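PDB 5BZA: beta-N-acetylhexosaminidase from Thermotoga neapolitana, which probably hydrolyses terminal non-reducing N-acetyl-D-hexosamine residues from N-acetyl-beta-D-hexosaminides, as a member of glycoside hydrolase family 3. Local coordinates for residues R345-V351 against G397-F403; L350-N354 against Y367-P371; V373-F378 against V455-Q460; T425-I430 against R442-H448. Residues are numbered along the deposited sequence.

Interaction 1 (R345-V351 against G397-F403). With CD (cadmium ion), chain T.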
# COMPACT_ATOMS: atom_id res chain seq x y z
N ARG B 345 -26.58 -16.32 -20.28
CA ARG B 345 -25.97 -16.67 -21.58
C ARG B 345 -24.48 -16.45 -21.58
O ARG B 345 -23.97 -15.82 -20.66
CB ARG B 345 -26.56 -15.83 -22.72
CG ARG B 345 -28.05 -15.94 -22.92
CD ARG B 345 -28.46 -14.96 -24.04
NE ARG B 345 -29.90 -14.99 -24.34
CZ ARG B 345 -30.48 -14.24 -25.29
NH1 ARG B 345 -29.75 -13.43 -26.05
NH2 ARG B 345 -31.79 -14.32 -25.49
N GLU B 346 -23.81 -16.82 -22.67
CA GLU B 346 -22.36 -16.66 -22.70
C GLU B 346 -22.11 -15.24 -23.22
O GLU B 346 -22.84 -14.75 -24.10
CB GLU B 346 -21.69 -17.68 -23.63
CG GLU B 346 -22.11 -19.15 -23.42
CD GLU B 346 -21.78 -20.00 -24.67
OE1 GLU B 346 -22.72 -20.55 -25.30
OE2 GLU B 346 -20.59 -20.00 -25.10
N VAL B 347 -21.09 -14.57 -22.70
CA VAL B 347 -20.97 -13.14 -22.92
C VAL B 347 -19.77 -12.90 -23.80
O VAL B 347 -18.73 -13.54 -23.65
CB VAL B 347 -20.85 -12.32 -21.58
CG1 VAL B 347 -20.56 -10.87 -21.84
CG2 VAL B 347 -22.15 -12.41 -20.77
N VAL B 348 -19.93 -11.95 -24.72
CA VAL B 348 -18.83 -11.50 -25.53
C VAL B 348 -18.44 -10.15 -24.94
O VAL B 348 -19.31 -9.28 -24.76
CB VAL B 348 -19.25 -11.38 -27.01
CG1 VAL B 348 -18.14 -10.71 -27.80
CG2 VAL B 348 -19.49 -12.76 -27.59
N LEU B 349 -17.15 -9.94 -24.70
CA LEU B 349 -16.71 -8.74 -24.00
C LEU B 349 -15.96 -7.83 -24.95
O LEU B 349 -14.94 -8.22 -25.54
CB LEU B 349 -15.78 -9.06 -22.84
CG LEU B 349 -16.27 -9.86 -21.62
CD1 LEU B 349 -15.12 -10.03 -20.62
CD2 LEU B 349 -17.48 -9.19 -20.95
N LEU B 350 -16.44 -6.60 -25.05
CA LEU B 350 -15.78 -5.62 -25.88
C LEU B 350 -15.12 -4.67 -24.93
O LEU B 350 -15.79 -3.97 -24.16
CB LEU B 350 -16.78 -4.88 -26.79
CG LEU B 350 -17.43 -5.72 -27.89
CD1 LEU B 350 -18.42 -4.91 -28.76
CD2 LEU B 350 -16.33 -6.31 -28.75
N VAL B 351 -13.79 -4.65 -24.96
CA VAL B 351 -13.06 -3.92 -23.94
C VAL B 351 -12.08 -2.97 -24.60
O VAL B 351 -11.34 -3.40 -25.47
CB VAL B 351 -12.29 -4.90 -22.99
CG1 VAL B 351 -11.40 -4.12 -22.03
CG2 VAL B 351 -13.28 -5.82 -22.24
N GLY B 397 -23.34 -12.28 -30.57
CA GLY B 397 -23.13 -13.26 -29.53
C GLY B 397 -24.46 -13.34 -28.83
O GLY B 397 -25.43 -12.64 -29.20
N GLU B 398 -24.55 -14.20 -27.84
CA GLU B 398 -25.81 -14.37 -27.14
C GLU B 398 -26.03 -13.18 -26.22
O GLU B 398 -27.17 -12.80 -25.91
CB GLU B 398 -25.78 -15.66 -26.35
CG GLU B 398 -25.24 -16.78 -27.17
CD GLU B 398 -25.01 -18.01 -26.32
OE1 GLU B 398 -25.32 -17.97 -25.11
OE2 GLU B 398 -24.51 -19.00 -26.87
N LEU B 399 -24.92 -12.60 -25.77
CA LEU B 399 -24.95 -11.42 -24.91
C LEU B 399 -23.68 -10.68 -25.14
O LEU B 399 -22.61 -11.29 -25.18
CB LEU B 399 -25.11 -11.78 -23.44
CG LEU B 399 -25.44 -10.71 -22.39
CD1 LEU B 399 -26.69 -9.89 -22.74
CD2 LEU B 399 -25.64 -11.39 -21.02
N ILE B 400 -23.81 -9.37 -25.33
CA ILE B 400 -22.64 -8.57 -25.61
C ILE B 400 -22.52 -7.48 -24.56
O ILE B 400 -23.50 -6.78 -24.28
CB ILE B 400 -22.68 -7.96 -27.01
CG1 ILE B 400 -22.92 -9.05 -28.05
CG2 ILE B 400 -21.35 -7.28 -27.30
CD1 ILE B 400 -23.04 -8.56 -29.50
N PHE B 401 -21.33 -7.35 -23.98
CA PHE B 401 -21.05 -6.28 -23.03
C PHE B 401 -20.14 -5.30 -23.71
O PHE B 401 -18.96 -5.62 -23.92
CB PHE B 401 -20.36 -6.77 -21.74
CG PHE B 401 -21.24 -7.58 -20.81
CD1 PHE B 401 -22.58 -7.76 -21.07
CD2 PHE B 401 -20.71 -8.08 -19.62
CE1 PHE B 401 -23.38 -8.50 -20.20
CE2 PHE B 401 -21.52 -8.81 -18.72
CZ PHE B 401 -22.85 -9.02 -19.01
N ASP B 402 -20.65 -4.11 -24.04
CA ASP B 402 -19.80 -3.10 -24.64
C ASP B 402 -19.34 -2.15 -23.53
O ASP B 402 -20.14 -1.45 -22.88
CB ASP B 402 -20.54 -2.36 -25.78
CG ASP B 402 -19.74 -1.19 -26.39
OD1 ASP B 402 -18.50 -1.10 -26.20
OD2 ASP B 402 -20.37 -0.38 -27.15
N PHE B 403 -18.04 -2.15 -23.28
CA PHE B 403 -17.49 -1.29 -22.25
C PHE B 403 -17.07 0.01 -22.91
O PHE B 403 -15.97 0.16 -23.48
CB PHE B 403 -16.33 -1.97 -21.51
CG PHE B 403 -16.79 -3.08 -20.62
CD1 PHE B 403 -17.26 -2.81 -19.33
CD2 PHE B 403 -16.87 -4.38 -21.09
CE1 PHE B 403 -17.73 -3.83 -18.52
CE2 PHE B 403 -17.34 -5.40 -20.27
CZ PHE B 403 -17.77 -5.12 -18.99
CD CD T . -24.85 -20.64 -24.72
O HOH W 1 -22.21 -15.29 -26.85
O HOH W 2 -27.13 -20.53 -23.85
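At the centre of this contact, V347 lays CG1 over the face of the F401 ring, 3.5 Å from the ring centroid and 13° off its normal, a CH-pi contact. The two residues sit on neighbouring parallel strands of the C-terminal alpha/beta domain, 347-351 and 399-403, whose axes cross at -19°, 4.6 Å apart at closest. Their face of the sheet is carpeted with hydrophobic groups: V347 CG2 touches L399 CD2 at 3.6 Å, and L349 CD2 lies 3.7 Å from F401 CD2 and 3.9 Å from F403 CE2. Helix 364-377 covers this face. On the reverse face V348, L350, I400 and D402 alternate with them, and D402 turns its carboxylate to H417. Backbone hydrogen bonds run V348 N to L399 O (2.8 Å), F401 N to V348 O (2.9 Å), L350 N to F401 O (2.9 Å) and F403 N to L350 O (3.0 Å).

Toward the strand starts the chemistry turns polar. R345 NH1 donates to E398 O at 2.7 Å, E346 N donates to E398 OE1 at 3.1 Å, and a water bridges E346 O and E398 N. E346 forms a salt bridge with R381. A cadmium ion brings the two glutamates together, which is why E346 OE1 and E398 OE2 can lie 2.8 Å apart; E346 OE1 binds the metal at 2.2 Å, and E398 OE1 and OE2 each at 2.7 Å.

Interaction 2 (L350-N354 against Y367-P371)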
# COMPACT_ATOMS: atom_id res chain seq x y z
N LEU B 350 -16.44 -6.60 -25.05
CA LEU B 350 -15.78 -5.62 -25.88
C LEU B 350 -15.12 -4.67 -24.93
O LEU B 350 -15.79 -3.97 -24.16
CB LEU B 350 -16.78 -4.88 -26.79
CG LEU B 350 -17.43 -5.72 -27.89
CD1 LEU B 350 -18.42 -4.91 -28.76
CD2 LEU B 350 -16.33 -6.31 -28.75
N VAL B 351 -13.79 -4.65 -24.96
CA VAL B 351 -13.06 -3.92 -23.94
C VAL B 351 -12.08 -2.97 -24.60
O VAL B 351 -11.34 -3.40 -25.47
CB VAL B 351 -12.29 -4.90 -22.99
CG1 VAL B 351 -11.40 -4.12 -22.03
CG2 VAL B 351 -13.28 -5.82 -22.24
N PRO B 352 -12.08 -1.68 -24.19
CA PRO B 352 -11.12 -0.68 -24.69
C PRO B 352 -9.71 -1.25 -24.72
O PRO B 352 -9.32 -1.92 -23.77
CB PRO B 352 -11.23 0.47 -23.68
CG PRO B 352 -12.66 0.38 -23.21
CD PRO B 352 -13.04 -1.09 -23.24
N SER B 353 -8.99 -0.98 -25.80
CA SER B 353 -7.68 -1.56 -26.08
C SER B 353 -6.53 -1.23 -25.16
O SER B 353 -5.54 -1.97 -25.18
CB SER B 353 -7.25 -1.18 -27.49
OG SER B 353 -5.96 -1.69 -27.77
N ASN B 354 -6.62 -0.18 -24.34
CA ASN B 354 -5.51 0.10 -23.41
C ASN B 354 -4.19 0.37 -24.15
O ASN B 354 -3.43 -0.56 -24.45
CB ASN B 354 -5.31 -1.07 -22.42
CG ASN B 354 -3.99 -0.98 -21.63
OD1 ASN B 354 -3.44 0.11 -21.40
ND2 ASN B 354 -3.47 -2.14 -21.22
N TYR B 367 -8.82 -1.52 -17.68
CA TYR B 367 -9.40 -2.18 -18.85
C TYR B 367 -8.91 -3.60 -18.90
O TYR B 367 -9.69 -4.52 -19.12
CB TYR B 367 -9.04 -1.47 -20.16
CG TYR B 367 -9.48 -0.03 -20.22
CD1 TYR B 367 -10.58 0.39 -19.49
CD2 TYR B 367 -8.83 0.88 -21.04
CE1 TYR B 367 -11.01 1.70 -19.54
CE2 TYR B 367 -9.26 2.21 -21.11
CZ TYR B 367 -10.34 2.62 -20.35
OH TYR B 367 -10.79 3.92 -20.39
N ASP B 368 -7.61 -3.77 -18.73
CA ASP B 368 -7.03 -5.12 -18.67
C ASP B 368 -7.69 -6.00 -17.62
O ASP B 368 -7.80 -7.21 -17.80
CB ASP B 368 -5.52 -5.06 -18.35
CG ASP B 368 -4.69 -4.60 -19.51
OD1 ASP B 368 -5.23 -4.51 -20.62
OD2 ASP B 368 -3.48 -4.34 -19.33
N LEU B 369 -8.14 -5.41 -16.53
CA LEU B 369 -8.68 -6.22 -15.44
C LEU B 369 -10.17 -6.59 -15.63
O LEU B 369 -10.66 -7.53 -15.00
CB LEU B 369 -8.45 -5.50 -14.11
CG LEU B 369 -7.04 -5.85 -13.59
CD1 LEU B 369 -6.63 -5.03 -12.37
CD2 LEU B 369 -6.91 -7.37 -13.30
N ILE B 370 -10.88 -5.86 -16.49
CA ILE B 370 -12.31 -6.15 -16.73
C ILE B 370 -12.68 -7.63 -17.03
O ILE B 370 -13.71 -8.15 -16.54
CB ILE B 370 -12.86 -5.22 -17.89
CG1 ILE B 370 -12.81 -3.75 -17.43
CG2 ILE B 370 -14.29 -5.63 -18.33
CD1 ILE B 370 -13.42 -2.71 -18.45
N PRO B 371 -11.90 -8.31 -17.89
CA PRO B 371 -12.21 -9.73 -18.16
C PRO B 371 -12.17 -10.64 -16.92
O PRO B 371 -13.07 -11.47 -16.73
CB PRO B 371 -11.12 -10.14 -19.16
CG PRO B 371 -10.78 -8.84 -19.84
CD PRO B 371 -10.83 -7.81 -18.77
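Y367 sets the shape of this contact. Its chi1 is m (-58°) and chi2 is -28°, so the ring swings off the helix and offers a face to P352. The proline, in a C-gamma exo pucker, puts CB 3.7 Å from the ring centroid and 17° off the normal, a CH-pi contact, with P352 CB to Y367 CD2 at 3.6 Å. One residue earlier, V351 takes the t rotamer and spreads its two methyls along the helix: CG1 lies 3.4 Å from Y367 O and 4.0 Å from Y367 CB, while CG2 meets I370 CG2, also at 4.0 Å. I370, at chi1 m (-65°), turns its CG2 to that valine methyl.

The strand and helix belong to one beta-alpha unit of the C-terminal alpha/beta domain: 350-352 ends the strand, the chain turns back through a partly unmodelled loop, and helix 364-377 packs on the sheet, its 367-371 portion running nearly antiparallel to 350-352 (158°, axes 8.0 Å apart at closest). Strand 399-404 joins in from alongside, where F403 touches V351, P352 and I370.

At the outer end N354, with a positive phi of 61° and chi1 t (168°), reaches back toward the helix. Its ND2 makes a weak hydrogen bond of 3.0 Å to D368 OD1. With D368 at chi1 m (-74°), the same oxygen, OD1, forms a salt bridge with R385, its stronger partner.

Interaction 3 (V373-F378 against V455-Q460)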
# COMPACT_ATOMS: atom_id res chain seq x y z
N VAL B 373 -12.72 -9.88 -13.84
CA VAL B 373 -13.88 -9.59 -13.00
C VAL B 373 -15.17 -10.16 -13.61
O VAL B 373 -16.05 -10.72 -12.93
CB VAL B 373 -14.04 -8.08 -12.79
CG1 VAL B 373 -15.20 -7.80 -11.83
CG2 VAL B 373 -12.74 -7.46 -12.30
N ALA B 374 -15.29 -9.99 -14.91
CA ALA B 374 -16.49 -10.44 -15.60
C ALA B 374 -16.60 -11.94 -15.45
O ALA B 374 -17.70 -12.46 -15.23
CB ALA B 374 -16.49 -10.02 -17.06
N LYS B 375 -15.47 -12.63 -15.58
CA LYS B 375 -15.47 -14.09 -15.44
C LYS B 375 -16.00 -14.65 -14.10
O LYS B 375 -16.51 -15.79 -14.10
CB LYS B 375 -14.05 -14.62 -15.68
CG LYS B 375 -13.73 -14.66 -17.17
CD LYS B 375 -12.27 -14.94 -17.43
CE LYS B 375 -12.01 -14.99 -18.93
NZ LYS B 375 -10.56 -14.83 -19.27
N ARG B 376 -15.93 -13.89 -13.00
CA ARG B 376 -16.54 -14.34 -11.71
C ARG B 376 -18.07 -14.44 -11.75
O ARG B 376 -18.69 -15.20 -10.99
CB ARG B 376 -16.17 -13.38 -10.57
CG ARG B 376 -14.69 -13.23 -10.35
CD ARG B 376 -14.40 -12.51 -9.04
NE ARG B 376 -14.87 -13.23 -7.85
CZ ARG B 376 -14.14 -14.09 -7.13
NH1 ARG B 376 -12.87 -14.34 -7.45
NH2 ARG B 376 -14.67 -14.67 -6.08
N PHE B 377 -18.66 -13.68 -12.67
CA PHE B 377 -20.11 -13.44 -12.70
C PHE B 377 -20.80 -14.02 -13.94
O PHE B 377 -21.99 -14.34 -13.92
CB PHE B 377 -20.38 -11.93 -12.64
CG PHE B 377 -19.94 -11.28 -11.36
CD1 PHE B 377 -20.77 -11.28 -10.23
CD2 PHE B 377 -18.71 -10.66 -11.27
CE1 PHE B 377 -20.36 -10.67 -9.04
CE2 PHE B 377 -18.30 -10.06 -10.08
CZ PHE B 377 -19.13 -10.07 -8.96
N PHE B 378 -20.05 -14.14 -15.04
CA PHE B 378 -20.66 -14.54 -16.31
C PHE B 378 -19.82 -15.56 -17.01
O PHE B 378 -18.60 -15.47 -16.98
CB PHE B 378 -20.88 -13.30 -17.27
CG PHE B 378 -21.79 -12.26 -16.68
CD1 PHE B 378 -23.15 -12.39 -16.79
CD2 PHE B 378 -21.29 -11.22 -15.92
CE1 PHE B 378 -24.00 -11.50 -16.21
CE2 PHE B 378 -22.13 -10.32 -15.31
CZ PHE B 378 -23.49 -10.46 -15.46
N VAL B 455 -16.62 -1.95 -11.71
CA VAL B 455 -17.04 -2.96 -12.66
C VAL B 455 -17.66 -4.17 -11.93
O VAL B 455 -18.77 -4.61 -12.23
CB VAL B 455 -15.85 -3.36 -13.51
CG1 VAL B 455 -16.22 -4.48 -14.48
CG2 VAL B 455 -15.33 -2.14 -14.23
N TYR B 456 -16.94 -4.65 -10.90
CA TYR B 456 -17.39 -5.74 -10.02
C TYR B 456 -18.78 -5.40 -9.49
O TYR B 456 -19.73 -6.20 -9.60
CB TYR B 456 -16.37 -5.91 -8.88
CG TYR B 456 -16.70 -6.85 -7.75
CD1 TYR B 456 -17.56 -6.47 -6.72
CD2 TYR B 456 -16.09 -8.10 -7.67
CE1 TYR B 456 -17.83 -7.33 -5.65
CE2 TYR B 456 -16.34 -8.97 -6.60
CZ TYR B 456 -17.21 -8.57 -5.59
OH TYR B 456 -17.45 -9.42 -4.54
N LYS B 457 -18.92 -4.18 -8.98
CA LYS B 457 -20.21 -3.80 -8.43
C LYS B 457 -21.29 -3.69 -9.52
O LYS B 457 -22.47 -3.98 -9.28
CB LYS B 457 -20.11 -2.47 -7.68
CG LYS B 457 -19.46 -2.62 -6.32
CD LYS B 457 -20.28 -3.57 -5.43
CE LYS B 457 -19.52 -3.99 -4.18
NZ LYS B 457 -20.38 -4.79 -3.26
N SER B 458 -20.89 -3.32 -10.74
CA SER B 458 -21.87 -3.19 -11.83
C SER B 458 -22.38 -4.60 -12.20
O SER B 458 -23.59 -4.77 -12.42
CB SER B 458 -21.28 -2.44 -13.03
OG SER B 458 -20.56 -3.26 -13.93
N PHE B 459 -21.50 -5.61 -12.18
CA PHE B 459 -21.96 -6.97 -12.45
C PHE B 459 -22.90 -7.42 -11.34
O PHE B 459 -23.95 -8.06 -11.60
CB PHE B 459 -20.79 -7.94 -12.62
CG PHE B 459 -19.91 -7.62 -13.78
CD1 PHE B 459 -20.45 -7.10 -14.96
CD2 PHE B 459 -18.54 -7.79 -13.71
CE1 PHE B 459 -19.65 -6.78 -16.03
CE2 PHE B 459 -17.72 -7.48 -14.78
CZ PHE B 459 -18.28 -6.98 -15.95
N GLN B 460 -22.55 -7.10 -10.10
CA GLN B 460 -23.41 -7.47 -8.97
C GLN B 460 -24.81 -6.88 -9.09
O GLN B 460 -25.83 -7.56 -8.87
CB GLN B 460 -22.80 -7.02 -7.65
CG GLN B 460 -21.76 -7.97 -7.06
CD GLN B 460 -21.40 -7.62 -5.62
OE1 GLN B 460 -21.47 -6.45 -5.23
NE2 GLN B 460 -21.03 -8.64 -4.83
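F459 gives up the most surface here, 105 Å², and four residues of 373-378 meet its side chain. The edge of the F378 ring points toward its face in an offset edge-to-face pair, with centroids 5.5 Å apart and planes at 75°; F378 CE2 comes within 3.6 Å of F459 CD1. A374 is small enough to bring its CA within 3.3 Å of F459 CE2. V373 CG1 meets the ring edge at F459 CD2, 3.8 Å away.

F377 is next with 78 Å². Its ring accepts F459 CB over one face, 3.9 Å from the centroid, and drives an edge into the face of Y456, a T-shaped pair with centroids at 5.3 Å and planes at 83°. The four rings make an aromatic cluster between two helices, 373-377 and 455-460, that run nearly parallel (crossing angle -21°, axes 9.5 Å apart). In the C-terminal alpha/beta domain both helices lie against the same side of the parallel strands: A374 touches L349, F378 rests on V347 and meets F401 edge-to-face, and F459 packs on F403.

Y456 buries 55 Å². V373 CG1 packs 3.5 Å from Y456 CA and 3.7 Å from Y456 CB, and the tyrosine hydroxyl is engaged by D47 on helix 42-54 of the N-terminal TIM-barrel domain. R376 and K457 extend the link to that domain through salt bridges with D15 and D47.

Interaction 4 (T425-I430 against R442-H448). With CD (cadmium ion), chain M.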
# COMPACT_ATOMS: atom_id res chain seq x y z
N THR B 425 -27.28 -6.44 -26.24
CA THR B 425 -26.06 -5.71 -25.92
C THR B 425 -26.33 -4.88 -24.68
O THR B 425 -27.40 -4.29 -24.54
CB THR B 425 -25.58 -4.80 -27.05
OG1 THR B 425 -25.27 -5.60 -28.19
CG2 THR B 425 -24.32 -4.03 -26.63
N ILE B 426 -25.38 -4.90 -23.75
CA ILE B 426 -25.45 -4.05 -22.57
C ILE B 426 -24.29 -3.09 -22.66
O ILE B 426 -23.13 -3.51 -22.86
CB ILE B 426 -25.40 -4.86 -21.27
CG1 ILE B 426 -26.50 -5.92 -21.29
CG2 ILE B 426 -25.61 -3.95 -20.07
CD1 ILE B 426 -26.63 -6.69 -19.99
N TYR B 427 -24.62 -1.80 -22.53
CA TYR B 427 -23.64 -0.74 -22.62
C TYR B 427 -23.19 -0.37 -21.22
O TYR B 427 -24.01 0.06 -20.38
CB TYR B 427 -24.20 0.49 -23.35
CG TYR B 427 -24.45 0.18 -24.80
CD1 TYR B 427 -23.41 0.25 -25.72
CD2 TYR B 427 -25.71 -0.21 -25.24
CE1 TYR B 427 -23.60 -0.06 -27.03
CE2 TYR B 427 -25.93 -0.52 -26.59
CZ TYR B 427 -24.87 -0.45 -27.47
OH TYR B 427 -25.05 -0.74 -28.80
N PHE B 428 -21.90 -0.53 -20.98
CA PHE B 428 -21.33 -0.11 -19.72
C PHE B 428 -20.62 1.21 -19.96
O PHE B 428 -19.54 1.23 -20.56
CB PHE B 428 -20.36 -1.17 -19.14
CG PHE B 428 -21.03 -2.46 -18.72
CD1 PHE B 428 -21.41 -3.41 -19.67
CD2 PHE B 428 -21.25 -2.75 -17.37
CE1 PHE B 428 -22.02 -4.62 -19.27
CE2 PHE B 428 -21.86 -3.96 -16.97
CZ PHE B 428 -22.25 -4.88 -17.92
N ILE B 429 -21.22 2.30 -19.50
CA ILE B 429 -20.57 3.59 -19.71
C ILE B 429 -19.68 3.89 -18.53
O ILE B 429 -20.15 4.23 -17.45
CB ILE B 429 -21.58 4.76 -19.98
CG1 ILE B 429 -22.06 4.68 -21.43
CG2 ILE B 429 -20.83 6.08 -19.93
CD1 ILE B 429 -23.39 4.01 -21.66
N ILE B 430 -18.38 3.73 -18.74
CA ILE B 430 -17.46 3.66 -17.63
C ILE B 430 -16.55 4.87 -17.42
O ILE B 430 -15.86 4.94 -16.41
CB ILE B 430 -16.58 2.39 -17.72
CG1 ILE B 430 -15.68 2.41 -18.96
CG2 ILE B 430 -17.46 1.15 -17.68
CD1 ILE B 430 -14.70 1.23 -18.98
N ARG B 442 -31.59 1.81 -25.19
CA ARG B 442 -30.63 0.73 -25.06
C ARG B 442 -30.51 0.30 -23.60
O ARG B 442 -30.81 1.09 -22.69
CB ARG B 442 -29.28 1.16 -25.58
CG ARG B 442 -29.29 1.66 -27.00
CD ARG B 442 -29.44 0.59 -28.08
NE ARG B 442 -29.29 1.21 -29.41
CZ ARG B 442 -28.76 0.58 -30.46
NH1 ARG B 442 -28.34 -0.68 -30.32
NH2 ARG B 442 -28.64 1.21 -31.64
N SER B 443 -30.07 -0.93 -23.39
CA SER B 443 -29.69 -1.39 -22.05
C SER B 443 -28.39 -0.75 -21.61
O SER B 443 -27.32 -0.97 -22.19
CB SER B 443 -29.59 -2.90 -22.02
OG SER B 443 -30.89 -3.44 -21.98
N VAL B 444 -28.48 0.06 -20.57
CA VAL B 444 -27.34 0.87 -20.24
C VAL B 444 -27.06 0.78 -18.75
O VAL B 444 -27.98 0.87 -17.92
CB VAL B 444 -27.58 2.35 -20.64
CG1 VAL B 444 -26.40 3.21 -20.20
CG2 VAL B 444 -27.77 2.47 -22.18
N VAL B 445 -25.79 0.60 -18.41
CA VAL B 445 -25.30 0.63 -17.03
C VAL B 445 -24.24 1.74 -16.91
O VAL B 445 -23.32 1.81 -17.75
CB VAL B 445 -24.68 -0.74 -16.57
CG1 VAL B 445 -23.92 -0.59 -15.25
CG2 VAL B 445 -25.75 -1.80 -16.43
N ILE B 446 -24.38 2.64 -15.93
CA ILE B 446 -23.35 3.68 -15.73
C ILE B 446 -22.59 3.45 -14.42
O ILE B 446 -23.21 3.29 -13.37
CB ILE B 446 -23.96 5.12 -15.71
CG1 ILE B 446 -24.92 5.36 -16.89
CG2 ILE B 446 -22.83 6.16 -15.72
CD1 ILE B 446 -25.66 6.67 -16.80
N THR B 447 -21.25 3.43 -14.48
CA THR B 447 -20.44 3.09 -13.31
C THR B 447 -19.80 4.28 -12.62
O THR B 447 -19.50 4.23 -11.44
CB THR B 447 -19.33 2.08 -13.64
OG1 THR B 447 -18.42 2.63 -14.62
CG2 THR B 447 -19.92 0.79 -14.11
N HIS B 448 -19.55 5.33 -13.41
CA HIS B 448 -18.83 6.54 -13.01
C HIS B 448 -17.35 6.29 -12.72
O HIS B 448 -16.67 7.18 -12.18
CB HIS B 448 -19.49 7.22 -11.81
CG HIS B 448 -20.91 7.65 -12.05
ND1 HIS B 448 -21.99 6.94 -11.59
CD2 HIS B 448 -21.41 8.69 -12.77
CE1 HIS B 448 -23.11 7.55 -11.97
NE2 HIS B 448 -22.78 8.59 -12.69
CD CD M . -24.54 10.39 -13.71
O HOH W 3 -29.25 -2.38 -25.60
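This is a parallel strand pair in the sheet of the C-terminal alpha/beta domain, 425-429 beside 443-446, with axes 4.6 Å apart at closest and crossing at -24°. The backbone bonds step along it: Y427 N to S443 O (2.8 Å), V445 N to Y427 O (2.7 Å), I429 N to V445 O (2.8 Å) and a longer T447 N to I429 O (3.3 Å). At the start a water bridges T425 O and S443 N.

Side chains alternate between the faces. I426, F428 and V445 share one, with F428 CD2 to V445 CG1 at 4.0 Å and I426 CG2 to V445 CG2 at 4.2 Å; on the other, I429 CD1 packs 3.4 Å from V444 CG1. Past the strand ends T447 OG1, hydrogen-bonded to S449 O, lies 3.3 Å from I430 CA. The CA-to-CB bond of H448 points away from 425-430; its NE2 binds a cadmium ion at 2.7 Å, its ND1 hydrogen-bonds to A332 O, and it packs against K86 of the second subunit.

Strand 399-404 flanks 425-429, and the short antiparallel strand 334-335 borders 443-446. Helix 452-463 covers the F428 and V445 face, where S458 touches F428, V445 and T447.

All four contacts are largely buried and lie in the C-terminal domain. Interactions 1 and 4 build the sheet by backbone hydrogen bonds, and I400 O to I426 N (2.7 Å) and D402 O to F428 N (2.8 Å) join them. Interaction 2 seats helix 364-377 on strand 347-352, which it shares with interaction 1; interaction 3 pairs the later part of that helix with helix 452-463 by aromatic packing, without hydrogen bonds between its segments. F403 CZ, 3.6 Å from F459 CZ, joins the sheet to the helices, while F401 CG and F428 CE1, 3.4 Å apart, meet between neighbouring strands. Cadmium-binding groups gather at strand ends: E346 and E398 in interaction 1, H448 in interaction 4.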